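Local coordinates for protein proline dipeptidase (Streptococcus pneumoniae, PDB 3PN9) that is the N-terminal domain of a proline dipeptidase, an enzyme expected to hydrolyse dipeptides with proline at the carboxyl end, at residues T12-E17 with V49-E54; I30-G35 with Q132-I137. One frame throughout, in Å; residues are numbered along the deposited sequence.

Overall arrangement
Helix 6-17 supplies one side of interaction 1 and borders interaction 2. In interaction 1 the C-terminal half of this helix leans on the end of strand 46-50; in interaction 2 helix 27-34 meets the end of helix 128-134, and Leu33 and Met134 both rest on Ile10 of helix 6-17. That same Ile10 is touched by Val49 of interaction 1. The centres lie 16 Å apart and the nearest atoms about 5 Å apart, without touching. Along the chain the segments alternate, and interaction 2 brings the last helix back to helix 27-34. The chain corresponds to the prolidase N-terminal domain, and neither contact includes a metal or bound ligand.

Interaction 1 of 2, residues T12-E17 with V49-E54; sequences TYLESE and VLADQE
Leu14 lays one methyl, CD1, over the backbone of Val49, Leu50 and Ala51, where strand 46-50 runs out into a turn. The methyl sits 3.3 Å from Val49 O, and its next neighbours are Leu50 C and Ala51 CA, each 3.7 Å from CD1. CG lies anti to the carbonyl carbon of Leu14 (chi1 -63°), a rotamer that carries the branch out from the helix toward the strand. Side-chain contacts add to this on two levels: CD1 of Leu14 approaches CG1 of Val49 at 4.1 Å, and nearer the helix backbone CB of Leu14 faces CB of Ala51 at 4.3 Å. No hydrogen bond joins the segments; the contact is van der Waals packing of an apolar side chain on backbone and methyl groups. Around it, Val49 also packs on Leu7, Ile10 and Leu11 of helix 6-17, while Leu14 reaches Ala22 of the neighbouring strand, with which Val49 pairs through its backbone. Outside this apolar patch, Glu15 forms salt bridges with Arg66 of a second subunit and Lys18 of a fourth. The arrangement is that of a helix packed on a mixed beta-sheet in an alpha/beta fold, as in the prolidase N-terminal domain.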
ATOM      1  N   THR A  12      -4.548  -5.748   0.062  1.00 14.98           N
ATOM      2  CA  THR A  12      -3.448  -4.805  -0.150  1.00 17.46           C
ATOM      3  C   THR A  12      -3.250  -4.618  -1.645  1.00 17.39           C
ATOM      4  O   THR A  12      -2.944  -3.506  -2.153  1.00 17.10           O
ATOM      5  CB  THR A  12      -2.136  -5.428   0.530  1.00 16.86           C
ATOM      6  OG1 THR A  12      -2.406  -5.538   1.946  1.00 20.57           O
ATOM      7  CG2 THR A  12      -0.942  -4.571   0.348  1.00 21.76           C
ATOM      8  N   TYR A  13      -3.311  -5.729  -2.378  1.00 17.11           N
ATOM      9  CA  TYR A  13      -3.116  -5.707  -3.834  1.00 16.76           C
ATOM     10  C   TYR A  13      -4.231  -4.872  -4.558  1.00 17.49           C
ATOM     11  O   TYR A  13      -3.927  -4.106  -5.492  1.00 18.32           O
ATOM     12  CB  TYR A  13      -3.178  -7.169  -4.325  1.00 17.53           C
ATOM     13  CG  TYR A  13      -3.188  -7.383  -5.827  1.00 20.33           C
ATOM     14  CD1 TYR A  13      -1.958  -7.207  -6.482  1.00 32.43           C
ATOM     15  CD2 TYR A  13      -4.336  -7.762  -6.569  1.00 28.20           C
ATOM     16  CE1 TYR A  13      -1.811  -7.375  -7.772  1.00 35.32           C
ATOM     17  CE2 TYR A  13      -4.190  -7.973  -8.011  1.00 30.33           C
ATOM     18  CZ  TYR A  13      -2.915  -7.751  -8.559  1.00 31.03           C
ATOM     19  OH  TYR A  13      -2.422  -7.912  -9.895  1.00 36.28           O
ATOM     20  N   LEU A  14      -5.497  -4.966  -4.058  1.00 17.35           N
ATOM     21  CA  LEU A  14      -6.584  -4.207  -4.669  1.00 16.49           C
ATOM     22  C   LEU A  14      -6.237  -2.716  -4.532  1.00 17.65           C
ATOM     23  O   LEU A  14      -6.437  -1.918  -5.471  1.00 17.71           O
ATOM     24  CB  LEU A  14      -7.944  -4.499  -3.978  1.00 15.30           C
ATOM     25  CG  LEU A  14      -8.374  -5.985  -4.124  1.00 19.97           C
ATOM     26  CD1 LEU A  14      -9.724  -6.206  -3.371  1.00 18.65           C
ATOM     27  CD2 LEU A  14      -8.556  -6.355  -5.631  1.00 16.92           C
ATOM     28  N   GLU A  15      -5.731  -2.315  -3.359  1.00 17.19           N
ATOM     29  CA  GLU A  15      -5.412  -0.902  -3.231  1.00 19.48           C
ATOM     30  C   GLU A  15      -4.247  -0.484  -4.173  1.00 20.65           C
ATOM     31  O   GLU A  15      -4.341   0.556  -4.851  1.00 20.84           O
ATOM     32  CB  GLU A  15      -5.078  -0.561  -1.763  1.00 19.81           C
ATOM     33  CG  GLU A  15      -4.484   0.874  -1.665  1.00 25.15           C
ATOM     34  CD  GLU A  15      -4.278   1.329  -0.214  1.00 34.82           C
ATOM     35  OE1 GLU A  15      -4.436   0.529   0.749  1.00 32.99           O
ATOM     36  OE2 GLU A  15      -3.939   2.497  -0.036  1.00 41.42           O
ATOM     37  N   SER A  16      -3.176  -1.261  -4.269  1.00 20.51           N
ATOM     38  CA  SER A  16      -2.018  -0.743  -5.024  1.00 22.45           C
ATOM     39  C   SER A  16      -2.334  -0.871  -6.542  1.00 23.69           C
ATOM     40  O   SER A  16      -1.780  -0.128  -7.310  1.00 22.16           O
ATOM     41  CB  SER A  16      -0.724  -1.505  -4.716  1.00 24.38           C
ATOM     42  OG  SER A  16      -0.936  -2.872  -4.934  1.00 26.77           O
ATOM     43  N   GLU A  17      -3.219  -1.787  -6.977  1.00 20.37           N
ATOM     44  CA  GLU A  17      -3.606  -1.836  -8.394  1.00 19.62           C
ATOM     45  C   GLU A  17      -4.865  -1.017  -8.766  1.00 21.10           C
ATOM     46  O   GLU A  17      -5.326  -1.109  -9.941  1.00 20.30           O
ATOM     47  CB  GLU A  17      -3.950  -3.223  -8.831  1.00 19.51           C
ATOM     48  CG  GLU A  17      -2.822  -4.152  -8.635  1.00 22.92           C
ATOM     49  CD  GLU A  17      -1.832  -4.122  -9.815  1.00 34.27           C
ATOM     50  OE1 GLU A  17      -2.169  -4.409 -10.984  1.00 34.90           O
ATOM     51  OE2 GLU A  17      -0.676  -3.813  -9.554  1.00 35.90           O
ATOM     52  N   VAL A  49     -13.696 -10.489  -3.529  1.00 14.46           N
ATOM     53  CA  VAL A  49     -12.908  -9.795  -2.473  1.00 14.03           C
ATOM     54  C   VAL A  49     -13.017  -8.329  -2.861  1.00 15.05           C
ATOM     55  O   VAL A  49     -12.517  -7.916  -3.901  1.00 15.18           O
ATOM     56  CB  VAL A  49     -11.411 -10.222  -2.485  1.00 16.97           C
ATOM     57  CG1 VAL A  49     -10.707  -9.560  -1.229  1.00 11.54           C
ATOM     58  CG2 VAL A  49     -11.296 -11.811  -2.341  1.00 15.11           C
ATOM     59  N   LEU A  50     -13.738  -7.590  -2.051  1.00 15.69           N
ATOM     60  CA  LEU A  50     -14.006  -6.213  -2.308  1.00 16.44           C
ATOM     61  C   LEU A  50     -12.875  -5.359  -1.688  1.00 18.05           C
ATOM     62  O   LEU A  50     -12.300  -5.774  -0.693  1.00 17.58           O
ATOM     63  CB  LEU A  50     -15.319  -5.851  -1.538  1.00 15.70           C
ATOM     64  CG  LEU A  50     -16.553  -6.557  -2.244  1.00 18.85           C
ATOM     65  CD1 LEU A  50     -17.818  -6.658  -1.309  1.00 20.48           C
ATOM     66  CD2 LEU A  50     -16.895  -5.673  -3.492  1.00 18.79           C
ATOM     67  N   ALA A  51     -12.661  -4.139  -2.207  1.00 19.13           N
ATOM     68  CA  ALA A  51     -11.473  -3.366  -1.789  1.00 21.60           C
ATOM     69  C   ALA A  51     -11.650  -2.902  -0.365  1.00 23.53           C
ATOM     70  O   ALA A  51     -10.659  -2.874   0.397  1.00 22.97           O
ATOM     71  CB  ALA A  51     -11.249  -2.134  -2.674  1.00 19.49           C
ATOM     72  N   ASP A  52     -12.875  -2.522   0.000  1.00 23.14           N
ATOM     73  CA  ASP A  52     -13.028  -1.785   1.254  1.00 24.71           C
ATOM     74  C   ASP A  52     -14.053  -2.337   2.179  1.00 22.63           C
ATOM     75  O   ASP A  52     -14.471  -1.616   3.117  1.00 19.93           O
ATOM     76  CB  ASP A  52     -13.411  -0.274   0.967  1.00 28.55           C
ATOM     77  CG  ASP A  52     -12.368   0.448   0.106  1.00 36.51           C
ATOM     78  OD1 ASP A  52     -11.110   0.216   0.261  1.00 45.01           O
ATOM     79  OD2 ASP A  52     -12.776   1.270  -0.749  1.00 43.71           O
ATOM     80  N   GLN A  53     -14.434  -3.600   2.024  1.00 19.11           N
ATOM     81  CA  GLN A  53     -15.292  -4.167   3.029  1.00 18.91           C
ATOM     82  C   GLN A  53     -15.057  -5.639   3.018  1.00 17.48           C
ATOM     83  O   GLN A  53     -14.313  -6.120   2.149  1.00 16.94           O
ATOM     84  CB  GLN A  53     -16.796  -3.841   2.723  1.00 20.42           C
ATOM     85  CG  GLN A  53     -17.306  -4.323   1.355  1.00 21.76           C
ATOM     86  CD  GLN A  53     -18.752  -3.782   1.160  1.00 26.39           C
ATOM     87  OE1 GLN A  53     -18.914  -2.605   0.903  1.00 27.51           O
ATOM     88  NE2 GLN A  53     -19.728  -4.605   1.397  1.00 23.41           N
ATOM     89  N   GLU A  54     -15.718  -6.384   3.876  1.00 16.87           N
ATOM     90  CA  GLU A  54     -15.451  -7.843   3.967  1.00 19.75           C
ATOM     91  C   GLU A  54     -15.828  -8.548   2.653  1.00 19.28           C
ATOM     92  O   GLU A  54     -16.690  -8.027   1.895  1.00 18.52           O
ATOM     93  CB  GLU A  54     -16.341  -8.489   5.034  1.00 19.95           C
ATOM     94  CG  GLU A  54     -15.695  -8.437   6.434  1.00 30.06           C
ATOM     95  CD  GLU A  54     -16.478  -9.392   7.452  1.00 35.64           C
ATOM     96  OE1 GLU A  54     -15.962 -10.474   7.919  1.00 40.28           O
ATOM     97  OE2 GLU A  54     -17.623  -9.012   7.676  1.00 33.40           O
TER

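Interaction 2 of 2, residues I30-G35 with Q132-I137; sequences INYLTG and QRMRLI
The Tyr32 ring carries the guanidinium of Arg135 over one face, while a water lies in the ring plane at its hydroxyl edge. Arg135 CZ stands 4.0 Å from the ring centroid of Tyr32 and 19° off the ring normal, a cation-pi contact. The two planes are 32° apart, and the tilt brings both terminal nitrogens nearer the ring plane than NE, NH1 to 3.4 Å from Tyr32 CD1 and NH2 toward Tyr32 CB. The side chains run in opposite directions, Arg135 extended from CG to NE, which brings its CG over the hydroxyl end of the ring in an off-centre CH-pi contact. Tyr32 has CG anti to its own nitrogen (chi1 173°), directing the ring from helix 27-34 toward the end of helix 128-134. There the water bridges the segments, 2.7 Å from Tyr32 OH and donating to Ile137 O at 2.9 Å. Met134, a selenomethionine, is bent at chi3 and brings SE obliquely to the ring, 4.1 Å from Tyr32 CE2, in a Met-aromatic contact. The same SE lies 4.0 Å from Leu33 CD2, and the two side chains cross nearly at right angles. Leu33 and Met134 also pack on Ile10 of helix 6-17, whose Lys6 makes a further cation-pi contact with Tyr32. A type I turn from Met134 to Ile137 brings the Ile137 carbonyl to the water. The contact joins helix 27-34 to the residues at the close of helix 128-134 in the prolidase N-terminal domain, with a cation-pi and a Met-aromatic contact sharing one tyrosine.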
ATOM      1  N   ILE A  30     -10.421 -20.661  -4.611  1.00 14.58           N
ATOM      2  CA  ILE A  30     -11.248 -20.315  -3.503  1.00 14.30           C
ATOM      3  C   ILE A  30     -10.862 -21.129  -2.243  1.00 13.57           C
ATOM      4  O   ILE A  30     -10.826 -20.604  -1.119  1.00 16.46           O
ATOM      5  CB  ILE A  30     -12.784 -20.660  -3.890  1.00 13.34           C
ATOM      6  CG1 ILE A  30     -13.207 -19.603  -4.970  1.00 13.42           C
ATOM      7  CG2 ILE A  30     -13.622 -20.514  -2.576  1.00 14.45           C
ATOM      8  CD1 ILE A  30     -14.695 -19.821  -5.589  1.00 13.51           C
ATOM      9  N   ASN A  31     -10.628 -22.420  -2.446  1.00 14.56           N
ATOM     10  CA  ASN A  31     -10.223 -23.228  -1.290  1.00 16.61           C
ATOM     11  C   ASN A  31      -8.859 -22.801  -0.699  1.00 17.28           C
ATOM     12  O   ASN A  31      -8.681 -22.635   0.581  1.00 17.47           O
ATOM     13  CB  ASN A  31     -10.128 -24.692  -1.759  1.00 16.70           C
ATOM     14  CG  ASN A  31      -9.736 -25.606  -0.576  1.00 25.86           C
ATOM     15  OD1 ASN A  31     -10.273 -25.444   0.495  1.00 24.36           O
ATOM     16  ND2 ASN A  31      -8.823 -26.524  -0.788  1.00 22.96           N
ATOM     17  N   TYR A  32      -7.947 -22.482  -1.606  1.00 18.49           N
ATOM     18  CA  TYR A  32      -6.596 -21.914  -1.180  1.00 20.75           C
ATOM     19  C   TYR A  32      -6.745 -20.638  -0.295  1.00 20.17           C
ATOM     20  O   TYR A  32      -6.100 -20.504   0.764  1.00 19.31           O
ATOM     21  CB  TYR A  32      -5.781 -21.586  -2.448  1.00 19.36           C
ATOM     22  CG  TYR A  32      -4.476 -20.847  -2.159  1.00 21.27           C
ATOM     23  CD1 TYR A  32      -3.451 -21.495  -1.404  1.00 19.50           C
ATOM     24  CD2 TYR A  32      -4.294 -19.558  -2.603  1.00 19.33           C
ATOM     25  CE1 TYR A  32      -2.168 -20.811  -1.126  1.00 22.05           C
ATOM     26  CE2 TYR A  32      -3.056 -18.868  -2.361  1.00 24.18           C
ATOM     27  CZ  TYR A  32      -2.034 -19.524  -1.613  1.00 23.53           C
ATOM     28  OH  TYR A  32      -0.884 -18.848  -1.434  1.00 24.04           O
ATOM     29  N   LEU A  33      -7.651 -19.704  -0.690  1.00 20.08           N
ATOM     30  CA  LEU A  33      -7.842 -18.496   0.043  1.00 17.78           C
ATOM     31  C   LEU A  33      -8.724 -18.681   1.261  1.00 21.30           C
ATOM     32  O   LEU A  33      -8.618 -17.906   2.156  1.00 22.71           O
ATOM     33  CB  LEU A  33      -8.422 -17.394  -0.847  1.00 17.89           C
ATOM     34  CG  LEU A  33      -7.633 -17.083  -2.118  1.00 18.49           C
ATOM     35  CD1 LEU A  33      -8.421 -16.166  -3.146  1.00 23.70           C
ATOM     36  CD2 LEU A  33      -6.263 -16.386  -1.719  1.00 18.25           C
ATOM     37  N   THR A  34      -9.618 -19.658   1.319  1.00 20.03           N
ATOM     38  CA  THR A  34     -10.642 -19.605   2.407  1.00 20.93           C
ATOM     39  C   THR A  34     -10.752 -20.880   3.152  1.00 21.06           C
ATOM     40  O   THR A  34     -11.397 -20.906   4.155  1.00 24.71           O
ATOM     41  CB  THR A  34     -12.108 -19.306   1.895  1.00 19.58           C
ATOM     42  OG1 THR A  34     -12.482 -20.421   1.097  1.00 20.44           O
ATOM     43  CG2 THR A  34     -12.124 -18.038   1.036  1.00 19.40           C
ATOM     44  N   GLY A  35     -10.191 -21.959   2.638  1.00 22.07           N
ATOM     45  CA  GLY A  35     -10.370 -23.284   3.228  1.00 21.78           C
ATOM     46  C   GLY A  35     -11.777 -23.882   2.928  1.00 23.02           C
ATOM     47  O   GLY A  35     -12.073 -24.972   3.391  1.00 23.64           O
ATOM     48  N   GLN A 132      -0.624 -16.827  -8.365  1.00 16.52           N
ATOM     49  CA  GLN A 132       0.553 -17.695  -8.533  1.00 19.48           C
ATOM     50  C   GLN A 132       1.770 -17.158  -7.674  1.00 20.07           C
ATOM     51  O   GLN A 132       2.491 -17.943  -7.133  1.00 20.26           O
ATOM     52  CB  GLN A 132       1.034 -17.744 -10.000  1.00 18.38           C
ATOM     53  CG  GLN A 132      -0.094 -18.492 -10.822  1.00 18.85           C
ATOM     54  CD  GLN A 132       0.228 -18.445 -12.314  1.00 22.86           C
ATOM     55  OE1 GLN A 132       0.592 -17.430 -12.855  1.00 27.00           O
ATOM     56  NE2 GLN A 132      -0.003 -19.557 -12.977  1.00 25.27           N
ATOM     57  N   ARG A 133       1.963 -15.850  -7.624  1.00 17.32           N
ATOM     58  CA  ARG A 133       3.026 -15.234  -6.781  1.00 19.91           C
ATOM     59  C   ARG A 133       2.781 -15.505  -5.328  1.00 19.85           C
ATOM     60  O   ARG A 133       3.705 -15.873  -4.528  1.00 17.24           O
ATOM     61  CB  ARG A 133       3.101 -13.661  -7.119  1.00 21.11           C
ATOM     62  CG  ARG A 133       4.302 -12.929  -6.476  1.00 30.68           C
ATOM     63  CD  ARG A 133       4.116 -11.330  -6.449  1.00 35.06           C
ATOM     64  NE  ARG A 133       3.482 -10.890  -7.680  1.00 30.79           N
ATOM     65  CZ  ARG A 133       2.797  -9.745  -7.802  1.00 37.53           C
ATOM     66  NH1 ARG A 133       2.650  -8.837  -6.742  1.00 32.73           N
ATOM     67  NH2 ARG A 133       2.223  -9.534  -8.972  1.00 34.31           N
HETATM   68  N   MSE A 134       1.491 -15.484  -4.914  1.00 17.03           N
HETATM   69  CA  MSE A 134       1.237 -15.696  -3.524  1.00 15.86           C
HETATM   70  C   MSE A 134       1.623 -17.112  -3.055  1.00 17.62           C
HETATM   71  O   MSE A 134       1.992 -17.355  -1.844  1.00 16.92           O
HETATM   72  CB  MSE A 134      -0.331 -15.519  -3.285  1.00 15.50           C
HETATM   73  CG  MSE A 134      -0.574 -15.413  -1.884  1.00 24.32           C
HETATM   74 SE   MSE A 134      -2.599 -14.821  -1.699  1.00 29.93          SE
HETATM   75  CE  MSE A 134      -2.671 -13.506  -2.918  1.00 17.12           C
ATOM     76  N   ARG A 135       1.474 -18.072  -3.952  1.00 16.59           N
ATOM     77  CA  ARG A 135       1.858 -19.458  -3.611  1.00 21.09           C
ATOM     78  C   ARG A 135       3.389 -19.637  -3.478  1.00 24.18           C
ATOM     79  O   ARG A 135       3.787 -20.681  -2.972  1.00 27.74           O
ATOM     80  CB  ARG A 135       1.404 -20.405  -4.722  1.00 21.50           C
ATOM     81  CG  ARG A 135      -0.140 -20.436  -4.789  1.00 22.81           C
ATOM     82  CD  ARG A 135      -0.612 -21.467  -5.857  1.00 28.58           C
ATOM     83  NE  ARG A 135      -2.083 -21.548  -6.086  1.00 23.26           N
ATOM     84  CZ  ARG A 135      -2.866 -22.267  -5.308  1.00 25.86           C
ATOM     85  NH1 ARG A 135      -2.369 -22.965  -4.234  1.00 25.53           N
ATOM     86  NH2 ARG A 135      -4.150 -22.356  -5.637  1.00 21.51           N
ATOM     87  N   LEU A 136       4.184 -18.675  -3.910  1.00 23.69           N
ATOM     88  CA  LEU A 136       5.657 -18.732  -3.718  1.00 30.45           C
ATOM     89  C   LEU A 136       6.105 -18.394  -2.319  1.00 38.83           C
ATOM     90  O   LEU A 136       7.320 -18.197  -2.129  1.00 41.66           O
ATOM     91  CB  LEU A 136       6.364 -17.791  -4.653  1.00 27.75           C
ATOM     92  CG  LEU A 136       6.020 -18.014  -6.110  1.00 25.85           C
ATOM     93  CD1 LEU A 136       6.754 -16.990  -6.936  1.00 31.66           C
ATOM     94  CD2 LEU A 136       6.309 -19.461  -6.572  1.00 25.49           C
ATOM     95  N   ILE A 137       5.172 -18.204  -1.367  1.00 43.84           N
ATOM     96  CA  ILE A 137       5.475 -18.115   0.115  1.00 50.62           C
ATOM     97  C   ILE A 137       4.628 -19.215   0.763  1.00 54.89           C
ATOM     98  O   ILE A 137       3.384 -19.021   0.864  1.00 57.01           O
ATOM     99  CB  ILE A 137       5.137 -16.708   0.704  1.00 50.43           C
ATOM    100  CG1 ILE A 137       5.881 -15.608  -0.095  1.00 50.32           C
ATOM    101  CG2 ILE A 137       5.377 -16.665   2.247  1.00 50.97           C
ATOM    102  CD1 ILE A 137       4.895 -14.590  -0.552  1.00 47.48           C
TER
HETATM  103  O   HOH W   1       0.869 -20.243   0.088  1.00 35.12           O